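Long-range contacts in calcineurin-like phosphoesterase domain-containing protein (PDB 1XM7), which is of unknown specific function but probably acts as a metal-dependent hydrolase of phosphoester bonds, as other calcineurin-like phosphoesterases do: residues Phe12-Ile17 with Phe53-Asn58; Leu34-Lys39 with Asp175-Ser180; His113-Asp118 with His145-Trp150. One frame throughout, in Å; residues are numbered along the deposited sequence.

Contact 1: Phe12-Ile17 with Phe53-Asn58; sequences FYHENI and FTWHFN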
loop_
_atom_site.group_PDB
_atom_site.type_symbol
_atom_site.label_atom_id
_atom_site.label_comp_id
_atom_site.label_asym_id
_atom_site.label_seq_id
_atom_site.Cartn_x
_atom_site.Cartn_y
_atom_site.Cartn_z
ATOM N N PHE A 12 2.004 -5.295 10.076
ATOM C CA PHE A 12 1.329 -5.754 11.278
ATOM C C PHE A 12 2.216 -6.769 11.973
ATOM O O PHE A 12 2.739 -7.676 11.340
ATOM C CB PHE A 12 -0.010 -6.409 10.941
ATOM C CG PHE A 12 -1.068 -5.444 10.498
ATOM C CD1 PHE A 12 -1.461 -4.394 11.321
ATOM C CD2 PHE A 12 -1.711 -5.614 9.277
ATOM C CE1 PHE A 12 -2.484 -3.529 10.939
ATOM C CE2 PHE A 12 -2.736 -4.755 8.883
ATOM C CZ PHE A 12 -3.124 -3.712 9.716
ATOM N N TYR A 13 2.388 -6.594 13.277
ATOM C CA TYR A 13 3.193 -7.496 14.087
ATOM C C TYR A 13 4.690 -7.373 13.903
ATOM O O TYR A 13 5.448 -8.149 14.484
ATOM C CB TYR A 13 2.763 -8.945 13.855
ATOM C CG TYR A 13 1.424 -9.282 14.474
ATOM C CD1 TYR A 13 0.318 -9.586 13.682
ATOM C CD2 TYR A 13 1.265 -9.302 15.856
ATOM C CE1 TYR A 13 -0.909 -9.904 14.254
ATOM C CE2 TYR A 13 0.044 -9.617 16.438
ATOM C CZ TYR A 13 -1.033 -9.915 15.635
ATOM O OH TYR A 13 -2.236 -10.200 16.221
ATOM N N HIS A 14 5.134 -6.422 13.091
ATOM C CA HIS A 14 6.573 -6.241 12.926
ATOM C C HIS A 14 7.049 -5.297 14.031
ATOM O O HIS A 14 7.425 -4.141 13.793
ATOM C CB HIS A 14 6.935 -5.658 11.563
ATOM C CG HIS A 14 8.408 -5.688 11.287
ATOM N ND1 HIS A 14 8.983 -5.070 10.197
ATOM C CD2 HIS A 14 9.426 -6.266 11.973
ATOM C CE1 HIS A 14 10.290 -5.261 10.226
ATOM N NE2 HIS A 14 10.583 -5.984 11.292
ATOM N N GLU A 15 7.007 -5.831 15.244
ATOM C CA GLU A 15 7.380 -5.149 16.477
ATOM C C GLU A 15 8.704 -4.402 16.391
ATOM O O GLU A 15 8.843 -3.317 16.944
ATOM C CB GLU A 15 7.442 -6.208 17.572
ATOM C CG GLU A 15 7.636 -5.755 18.991
ATOM C CD GLU A 15 7.653 -6.966 19.934
ATOM O OE1 GLU A 15 8.648 -7.737 19.909
ATOM O OE2 GLU A 15 6.660 -7.166 20.680
ATOM N N ASN A 16 9.663 -4.989 15.682
ATOM C CA ASN A 16 10.997 -4.421 15.543
ATOM C C ASN A 16 11.083 -3.149 14.720
ATOM O O ASN A 16 12.049 -2.389 14.836
ATOM C CB ASN A 16 11.930 -5.478 14.953
ATOM C CG ASN A 16 13.359 -5.313 15.418
ATOM O OD1 ASN A 16 13.608 -4.970 16.579
ATOM N ND2 ASN A 16 14.311 -5.575 14.527
ATOM N N ILE A 17 10.080 -2.906 13.889
ATOM C CA ILE A 17 10.089 -1.714 13.055
ATOM C C ILE A 17 9.980 -0.451 13.908
ATOM O O ILE A 17 10.233 0.656 13.430
ATOM C CB ILE A 17 8.940 -1.759 12.009
ATOM C CG1 ILE A 17 9.254 -0.794 10.867
ATOM C CG2 ILE A 17 7.609 -1.405 12.660
ATOM C CD1 ILE A 17 8.405 -0.992 9.651
ATOM N N PHE A 53 1.919 -6.623 4.097
ATOM C CA PHE A 53 0.740 -6.675 4.932
ATOM C C PHE A 53 1.037 -7.023 6.383
ATOM O O PHE A 53 0.940 -6.166 7.267
ATOM C CB PHE A 53 -0.231 -7.700 4.338
ATOM C CG PHE A 53 -1.442 -7.961 5.187
ATOM C CD1 PHE A 53 -2.279 -6.922 5.571
ATOM C CD2 PHE A 53 -1.760 -9.246 5.583
ATOM C CE1 PHE A 53 -3.404 -7.165 6.332
ATOM C CE2 PHE A 53 -2.884 -9.498 6.343
ATOM C CZ PHE A 53 -3.707 -8.459 6.719
ATOM N N THR A 54 1.386 -8.284 6.631
ATOM C CA THR A 54 1.671 -8.734 7.988
ATOM C C THR A 54 3.047 -9.369 8.108
ATOM O O THR A 54 3.548 -9.984 7.155
ATOM C CB THR A 54 0.606 -9.746 8.471
ATOM O OG1 THR A 54 0.821 -10.039 9.854
ATOM C CG2 THR A 54 0.672 -11.023 7.673
ATOM N N TRP A 55 3.653 -9.222 9.287
ATOM C CA TRP A 55 4.982 -9.765 9.529
ATOM C C TRP A 55 4.936 -11.280 9.752
ATOM O O TRP A 55 5.879 -11.985 9.422
ATOM C CB TRP A 55 5.642 -9.050 10.716
ATOM C CG TRP A 55 7.138 -8.987 10.587
ATOM C CD1 TRP A 55 8.065 -9.506 11.454
ATOM C CD2 TRP A 55 7.878 -8.456 9.481
ATOM N NE1 TRP A 55 9.336 -9.336 10.945
ATOM C CE2 TRP A 55 9.248 -8.699 9.737
ATOM C CE3 TRP A 55 7.515 -7.806 8.298
ATOM C CZ2 TRP A 55 10.252 -8.319 8.849
ATOM C CZ3 TRP A 55 8.515 -7.426 7.412
ATOM C CH2 TRP A 55 9.870 -7.687 7.694
ATOM N N HIS A 56 3.840 -11.777 10.307
ATOM C CA HIS A 56 3.661 -13.211 10.517
ATOM C C HIS A 56 2.164 -13.450 10.711
ATOM O O HIS A 56 1.398 -12.492 10.806
ATOM C CB HIS A 56 4.453 -13.694 11.727
ATOM C CG HIS A 56 4.038 -13.060 13.014
ATOM N ND1 HIS A 56 2.832 -13.336 13.624
ATOM C CD2 HIS A 56 4.673 -12.171 13.813
ATOM C CE1 HIS A 56 2.746 -12.644 14.747
ATOM N NE2 HIS A 56 3.849 -11.930 14.885
ATOM N N PHE A 57 1.735 -14.707 10.766
ATOM C CA PHE A 57 0.312 -14.961 10.902
ATOM C C PHE A 57 -0.200 -15.373 12.266
ATOM O O PHE A 57 -1.354 -15.787 12.413
ATOM C CB PHE A 57 -0.127 -15.962 9.847
ATOM C CG PHE A 57 -0.038 -15.423 8.469
ATOM C CD1 PHE A 57 1.172 -15.387 7.807
ATOM C CD2 PHE A 57 -1.151 -14.860 7.862
ATOM C CE1 PHE A 57 1.282 -14.790 6.556
ATOM C CE2 PHE A 57 -1.055 -14.260 6.613
ATOM C CZ PHE A 57 0.165 -14.223 5.959
ATOM N N ASN A 58 0.645 -15.248 13.272
ATOM C CA ASN A 58 0.218 -15.592 14.610
ATOM C C ASN A 58 -0.578 -14.399 15.140
ATOM O O ASN A 58 -0.037 -13.514 15.806
ATOM C CB ASN A 58 1.435 -15.840 15.474
ATOM C CG ASN A 58 1.066 -16.163 16.884
ATOM O OD1 ASN A 58 1.919 -16.152 17.767
ATOM N ND2 ASN A 58 -0.213 -16.459 17.115
#
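Two loops are pinned together by a single beta bridge between Phe12 and Thr54. Phe12 N gives its hydrogen to a lone pair of Phe53 O at 3.1 Å. Trp55 N returns a bond of 2.7 Å to Phe12 O, nearly along the C=O axis. The tightest packing lies just beyond. The His14 ring stacks face to face on the six-membered ring of Trp55, with centroids 3.5 Å apart and planes at 6°. His14 CB sits over the five-membered ring of the same indole as a CH-pi contact. His14 CG is anti to the backbone N (chi1 -170°), so the two side chains run alongside each other. On the buried flank, Phe12 turns its ring edge toward the face of Phe53, with the planes at 86°. Tyr13 CB lies over the face of His56, 3.3 Å from its NE2. The side toward Asn58 is looser and more exposed. There Asn58 O sits over one face of the Tyr13 ring, 3.7 Å from CZ. Asn58 N donates to His56 ND1 in the plane of that ring, which fixes the rotation of the imidazole. Tyr13 OH bonds to Asp59 and Asn61. Both loops follow parallel strands of one sheet, 4-7 and 46-49. Helix 29-38 packs on Phe12, and helix 63-69 packs on Phe12, Tyr13, Phe53 and Thr54.

Contact 2: Leu34-Lys39 with Asp175-Ser180; sequences LTNLLK and DYKPIS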
loop_
_atom_site.group_PDB
_atom_site.type_symbol
_atom_site.label_atom_id
_atom_site.label_comp_id
_atom_site.label_asym_id
_atom_site.label_seq_id
_atom_site.Cartn_x
_atom_site.Cartn_y
_atom_site.Cartn_z
ATOM N N LEU A 34 -5.637 0.196 12.116
ATOM C CA LEU A 34 -6.944 -0.455 12.082
ATOM C C LEU A 34 -8.067 0.509 12.458
ATOM O O LEU A 34 -9.187 0.403 11.961
ATOM C CB LEU A 34 -6.954 -1.650 13.034
ATOM C CG LEU A 34 -6.009 -2.789 12.629
ATOM C CD1 LEU A 34 -5.989 -3.862 13.717
ATOM C CD2 LEU A 34 -6.462 -3.372 11.290
ATOM N N THR A 35 -7.753 1.450 13.339
ATOM C CA THR A 35 -8.722 2.430 13.771
ATOM C C THR A 35 -9.068 3.348 12.615
ATOM O O THR A 35 -10.243 3.532 12.296
ATOM C CB THR A 35 -8.175 3.259 14.939
ATOM O OG1 THR A 35 -8.137 2.442 16.114
ATOM C CG2 THR A 35 -9.056 4.469 15.202
ATOM N N ASN A 36 -8.044 3.904 11.972
ATOM C CA ASN A 36 -8.252 4.819 10.847
ATOM C C ASN A 36 -8.958 4.189 9.662
ATOM O O ASN A 36 -9.541 4.890 8.835
ATOM C CB ASN A 36 -6.919 5.417 10.402
ATOM C CG ASN A 36 -6.398 6.466 11.380
ATOM O OD1 ASN A 36 -5.189 6.671 11.504
ATOM N ND2 ASN A 36 -7.313 7.143 12.073
ATOM N N LEU A 37 -8.901 2.866 9.575
ATOM C CA LEU A 37 -9.573 2.166 8.492
ATOM C C LEU A 37 -10.998 1.961 8.933
ATOM O O LEU A 37 -11.930 2.039 8.133
ATOM C CB LEU A 37 -8.938 0.804 8.236
ATOM C CG LEU A 37 -7.554 0.808 7.601
ATOM C CD1 LEU A 37 -7.039 -0.610 7.590
ATOM C CD2 LEU A 37 -7.605 1.387 6.189
ATOM N N LEU A 38 -11.153 1.700 10.225
ATOM C CA LEU A 38 -12.465 1.466 10.802
ATOM C C LEU A 38 -13.418 2.624 10.533
ATOM O O LEU A 38 -14.547 2.427 10.065
ATOM C CB LEU A 38 -12.346 1.261 12.311
ATOM C CG LEU A 38 -13.372 0.318 12.946
ATOM C CD1 LEU A 38 -13.272 0.432 14.460
ATOM C CD2 LEU A 38 -14.775 0.657 12.485
ATOM N N LYS A 39 -12.964 3.836 10.828
ATOM C CA LYS A 39 -13.820 4.988 10.636
ATOM C C LYS A 39 -13.714 5.608 9.270
ATOM O O LYS A 39 -13.423 6.788 9.138
ATOM C CB LYS A 39 -13.552 6.039 11.717
ATOM C CG LYS A 39 -12.100 6.304 12.033
ATOM C CD LYS A 39 -12.029 7.223 13.243
ATOM C CE LYS A 39 -10.609 7.602 13.598
ATOM N NZ LYS A 39 -10.617 8.735 14.560
ATOM N N ASP A 175 0.448 9.327 7.947
ATOM C CA ASP A 175 -0.014 9.289 9.330
ATOM C C ASP A 175 -0.935 8.089 9.580
ATOM O O ASP A 175 -1.983 8.206 10.217
ATOM C CB ASP A 175 -0.720 10.620 9.672
ATOM C CG ASP A 175 -0.765 10.902 11.179
ATOM O OD1 ASP A 175 0.227 10.591 11.884
ATOM O OD2 ASP A 175 -1.785 11.453 11.664
ATOM N N TYR A 176 -0.529 6.935 9.059
ATOM C CA TYR A 176 -1.270 5.685 9.216
ATOM C C TYR A 176 -2.746 5.747 8.831
ATOM O O TYR A 176 -3.605 5.217 9.531
ATOM C CB TYR A 176 -1.108 5.170 10.653
ATOM C CG TYR A 176 0.348 5.022 11.043
ATOM C CD1 TYR A 176 1.120 6.138 11.360
ATOM C CD2 TYR A 176 0.979 3.778 10.998
ATOM C CE1 TYR A 176 2.482 6.015 11.614
ATOM C CE2 TYR A 176 2.343 3.647 11.247
ATOM C CZ TYR A 176 3.086 4.768 11.552
ATOM O OH TYR A 176 4.436 4.644 11.785
ATOM N N LYS A 177 -3.026 6.394 7.704
ATOM C CA LYS A 177 -4.389 6.514 7.181
ATOM C C LYS A 177 -4.422 6.117 5.700
ATOM O O LYS A 177 -3.508 6.441 4.936
ATOM C CB LYS A 177 -4.894 7.950 7.313
ATOM C CG LYS A 177 -5.117 8.423 8.727
ATOM C CD LYS A 177 -5.653 9.838 8.725
ATOM C CE LYS A 177 -5.684 10.396 10.135
ATOM N NZ LYS A 177 -6.064 11.843 10.160
ATOM N N PRO A 178 -5.480 5.410 5.275
ATOM C CA PRO A 178 -5.546 5.017 3.867
ATOM C C PRO A 178 -5.700 6.281 3.062
ATOM O O PRO A 178 -6.069 7.316 3.599
ATOM C CB PRO A 178 -6.804 4.176 3.808
ATOM C CG PRO A 178 -7.696 4.893 4.787
ATOM C CD PRO A 178 -6.755 5.120 5.957
ATOM N N ILE A 179 -5.411 6.212 1.778
ATOM C CA ILE A 179 -5.571 7.378 0.941
ATOM C C ILE A 179 -6.881 7.189 0.211
ATOM O O ILE A 179 -7.183 6.102 -0.268
ATOM C CB ILE A 179 -4.413 7.508 -0.039
ATOM C CG1 ILE A 179 -3.179 7.968 0.727
ATOM C CG2 ILE A 179 -4.765 8.477 -1.139
ATOM C CD1 ILE A 179 -1.927 7.977 -0.082
ATOM N N SER A 180 -7.677 8.243 0.155
ATOM C CA SER A 180 -8.967 8.171 -0.500
ATOM C C SER A 180 -8.817 8.397 -1.994
ATOM O O SER A 180 -7.774 8.863 -2.461
ATOM C CB SER A 180 -9.906 9.222 0.090
ATOM O OG SER A 180 -11.216 9.070 -0.431
#
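Asn36 makes the largest single contribution to this contact, from its place near the C-terminal end of helix 29-38. Its CB points at the loop 175-178 and lies 3.4 Å from Tyr176 O. CG is anti to the carbonyl carbon (chi1 -74°), which swings the amide across the start of the Lys177 side chain. Asn36 CG is 3.5 Å from Lys177 CG. The amide tip reaches the Tyr176 carbonyl, with the atom modelled as OD1 at 2.9 Å from Tyr176 O. The other tip atom faces Lys177 CE, more loosely. The Lys177 chain is extended beyond CG and passes the amide at a slant. An alanine in place of Asn36 would remove the amide and would probably lose both the grip on Lys177 and the close approach to the Tyr176 carbonyl. Asp175 and Tyr176 both have left-handed backbone angles. They bend the chain just before it straightens into the short edge strand 179-180. That strand runs antiparallel to strand 4-7, with backbone bonds between Ile179 and Phe6. The helix thus packs near one border of the mixed sheet, in the layered alpha-beta fold of calcineurin-like phosphoesterases. Leu37 fills the inner side of the contact. Its CD2 meets the ring of Pro178, 3.8 Å from Pro178 CB, and the leucine and the proline ring run antiparallel alongside one another. Leu37 also touches Ile7 of strand 4-7 and Trp67 of helix 63-69. Pro178 CD lies 4.0 Å from Asn36 O.

Contact 3: His113-Asp118 with His145-Trp150; sequences HYPAKD and HGHVHW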
loop_
_atom_site.group_PDB
_atom_site.type_symbol
_atom_site.label_atom_id
_atom_site.label_comp_id
_atom_site.label_asym_id
_atom_site.label_seq_id
_atom_site.Cartn_x
_atom_site.Cartn_y
_atom_site.Cartn_z
ATOM N N HIS A 113 3.636 -2.373 -5.566
ATOM C CA HIS A 113 4.244 -2.150 -4.267
ATOM C C HIS A 113 5.511 -1.333 -4.448
ATOM O O HIS A 113 5.849 -0.498 -3.621
ATOM C CB HIS A 113 4.612 -3.477 -3.614
ATOM C CG HIS A 113 5.465 -3.328 -2.393
ATOM N ND1 HIS A 113 4.973 -2.862 -1.191
ATOM C CD2 HIS A 113 6.786 -3.548 -2.198
ATOM C CE1 HIS A 113 5.956 -2.800 -0.310
ATOM N NE2 HIS A 113 7.066 -3.211 -0.894
ATOM N N TYR A 114 6.203 -1.585 -5.552
ATOM C CA TYR A 114 7.462 -0.920 -5.840
ATOM C C TYR A 114 7.285 0.389 -6.557
ATOM O O TYR A 114 6.355 0.554 -7.337
ATOM C CB TYR A 114 8.367 -1.845 -6.665
ATOM C CG TYR A 114 8.541 -3.210 -6.035
ATOM C CD1 TYR A 114 7.533 -4.174 -6.134
ATOM C CD2 TYR A 114 9.674 -3.512 -5.274
ATOM C CE1 TYR A 114 7.644 -5.400 -5.487
ATOM C CE2 TYR A 114 9.795 -4.740 -4.619
ATOM C CZ TYR A 114 8.774 -5.678 -4.731
ATOM O OH TYR A 114 8.876 -6.895 -4.089
ATOM N N PRO A 115 8.181 1.350 -6.290
ATOM C CA PRO A 115 8.151 2.681 -6.908
ATOM C C PRO A 115 8.914 2.666 -8.229
ATOM O O PRO A 115 9.543 1.663 -8.580
ATOM C CB PRO A 115 8.856 3.542 -5.866
ATOM C CG PRO A 115 9.952 2.618 -5.405
ATOM C CD PRO A 115 9.217 1.292 -5.234
ATOM N N ALA A 116 8.864 3.775 -8.955
ATOM C CA ALA A 116 9.588 3.865 -10.210
ATOM C C ALA A 116 11.070 3.940 -9.850
ATOM O O ALA A 116 11.925 3.378 -10.545
ATOM C CB ALA A 116 9.159 5.111 -10.985
ATOM N N LYS A 117 11.365 4.623 -8.748
ATOM C CA LYS A 117 12.738 4.778 -8.287
ATOM C C LYS A 117 12.741 5.092 -6.803
ATOM O O LYS A 117 12.028 5.988 -6.370
ATOM C CB LYS A 117 13.407 5.918 -9.040
ATOM C CG LYS A 117 14.894 6.012 -8.797
ATOM C CD LYS A 117 15.509 7.171 -9.577
ATOM C CE LYS A 117 16.848 6.761 -10.185
ATOM N NZ LYS A 117 16.717 5.548 -11.076
ATOM N N ASP A 118 13.528 4.352 -6.025
ATOM C CA ASP A 118 13.611 4.593 -4.587
ATOM C C ASP A 118 14.534 5.798 -4.349
ATOM O O ASP A 118 15.746 5.754 -4.616
ATOM C CB ASP A 118 14.144 3.362 -3.856
ATOM C CG ASP A 118 13.967 3.456 -2.349
ATOM O OD1 ASP A 118 14.342 4.492 -1.756
ATOM O OD2 ASP A 118 13.454 2.490 -1.752
ATOM N N HIS A 145 1.925 3.524 -5.151
ATOM C CA HIS A 145 2.794 2.471 -4.637
ATOM C C HIS A 145 3.062 2.628 -3.149
ATOM O O HIS A 145 2.461 3.459 -2.480
ATOM C CB HIS A 145 4.126 2.504 -5.381
ATOM C CG HIS A 145 4.916 3.741 -5.113
ATOM N ND1 HIS A 145 5.486 4.003 -3.887
ATOM C CD2 HIS A 145 5.163 4.827 -5.883
ATOM C CE1 HIS A 145 6.046 5.200 -3.911
ATOM N NE2 HIS A 145 5.863 5.721 -5.110
ATOM N N GLY A 146 3.967 1.800 -2.645
ATOM C CA GLY A 146 4.357 1.862 -1.250
ATOM C C GLY A 146 5.862 1.653 -1.183
ATOM O O GLY A 146 6.634 2.355 -1.845
ATOM N N HIS A 147 6.283 0.698 -0.366
ATOM C CA HIS A 147 7.687 0.350 -0.246
ATOM C C HIS A 147 8.660 1.379 0.348
ATOM O O HIS A 147 9.494 1.012 1.172
ATOM C CB HIS A 147 8.196 -0.111 -1.614
ATOM C CG HIS A 147 9.566 -0.709 -1.576
ATOM N ND1 HIS A 147 10.709 0.032 -1.785
ATOM C CD2 HIS A 147 9.977 -1.975 -1.326
ATOM C CE1 HIS A 147 11.766 -0.751 -1.667
ATOM N NE2 HIS A 147 11.348 -1.975 -1.389
ATOM N N VAL A 148 8.580 2.646 -0.058
ATOM C CA VAL A 148 9.506 3.657 0.479
ATOM C C VAL A 148 9.051 4.246 1.813
ATOM O O VAL A 148 8.049 4.960 1.882
ATOM C CB VAL A 148 9.721 4.817 -0.508
ATOM C CG1 VAL A 148 10.839 5.718 0.004
ATOM C CG2 VAL A 148 10.059 4.268 -1.892
ATOM N N HIS A 149 9.805 3.961 2.869
ATOM C CA HIS A 149 9.461 4.437 4.203
ATOM C C HIS A 149 9.769 5.894 4.459
ATOM O O HIS A 149 10.450 6.561 3.686
ATOM C CB HIS A 149 10.160 3.597 5.272
ATOM C CG HIS A 149 9.870 2.132 5.170
ATOM N ND1 HIS A 149 8.599 1.635 4.977
ATOM C CD2 HIS A 149 10.688 1.054 5.228
ATOM C CE1 HIS A 149 8.647 0.317 4.917
ATOM N NE2 HIS A 149 9.904 -0.061 5.067
ATOM N N TRP A 150 9.250 6.370 5.578
ATOM C CA TRP A 150 9.446 7.739 5.988
ATOM C C TRP A 150 10.921 7.993 6.259
ATOM O O TRP A 150 11.630 7.123 6.762
ATOM C CB TRP A 150 8.641 8.015 7.261
ATOM C CG TRP A 150 8.826 9.406 7.793
ATOM C CD1 TRP A 150 8.069 10.512 7.498
ATOM C CD2 TRP A 150 9.899 9.866 8.629
ATOM N NE1 TRP A 150 8.612 11.630 8.094
ATOM C CE2 TRP A 150 9.735 11.261 8.791
ATOM C CE3 TRP A 150 10.990 9.235 9.247
ATOM C CZ2 TRP A 150 10.624 12.037 9.550
ATOM C CZ3 TRP A 150 11.874 10.008 9.997
ATOM C CH2 TRP A 150 11.685 11.394 10.140
#
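The two loops leave the ends of neighbouring parallel strands, 107-112 and 142-145, and draw together at once. Gly146 N bonds to His113 O at 3.1 Å, with the donor above the carbonyl plane. Gly146 O in turn is gripped twice from its own loop, by His145 ND1 at 2.9 Å and by Val148 N at 2.7 Å. The second bond closes a classic gamma turn centred on His147, and His147 N bonds to Asp9. CG of His147 is anti to the backbone N (chi1 -170°), and CB rests over one face of the His113 ring. His113 NE2 lies at the edge of the His147 ring, 3.2 Å from CD2, with the two planes at 86°. His113 ND1 is held by the carbonyl of Leu50, which fixes that ring. Pro115 CB sits squarely over the His145 ring, 3.7 Å from its centroid. Pro115 CG also meets Val148 CG2 at 3.9 Å. Asp118 OD2 is at the His147 edge, 3.7 Å from CE1, while Asp118 OD1 bonds to Ile120 N. ND1 of His147 is buried and has no partner in the model. The sequence Gly-His-Val-His at Gly146-His149 matches the GHXH signature of metallophosphoesterases. In relatives the histidines of this motif, and one placed like His113, bind the two catalytic metals, so these loops probably line the metal site.

Along the chain, contacts 1 and 2 interlock, because segment 34-39 falls between 12-17 and 53-58. Contact 3 follows contact 1 and is nested inside the long loop closed by contact 2. The three centres lie about 18 to 19 Å from one another. Contacts 1 and 2 touch directly, with Phe12 CZ 3.7 Å from Leu34 CD2 on helix 29-38. Both belong to the sheet that contains strands 4-7 and 46-49. Contact 3 belongs to the second sheet, at strands 107-112 and 142-145. Its nearest atoms are about 5 Å from those of contact 1. Loops from both sheets thus converge, consistent with a catalytic site formed between them.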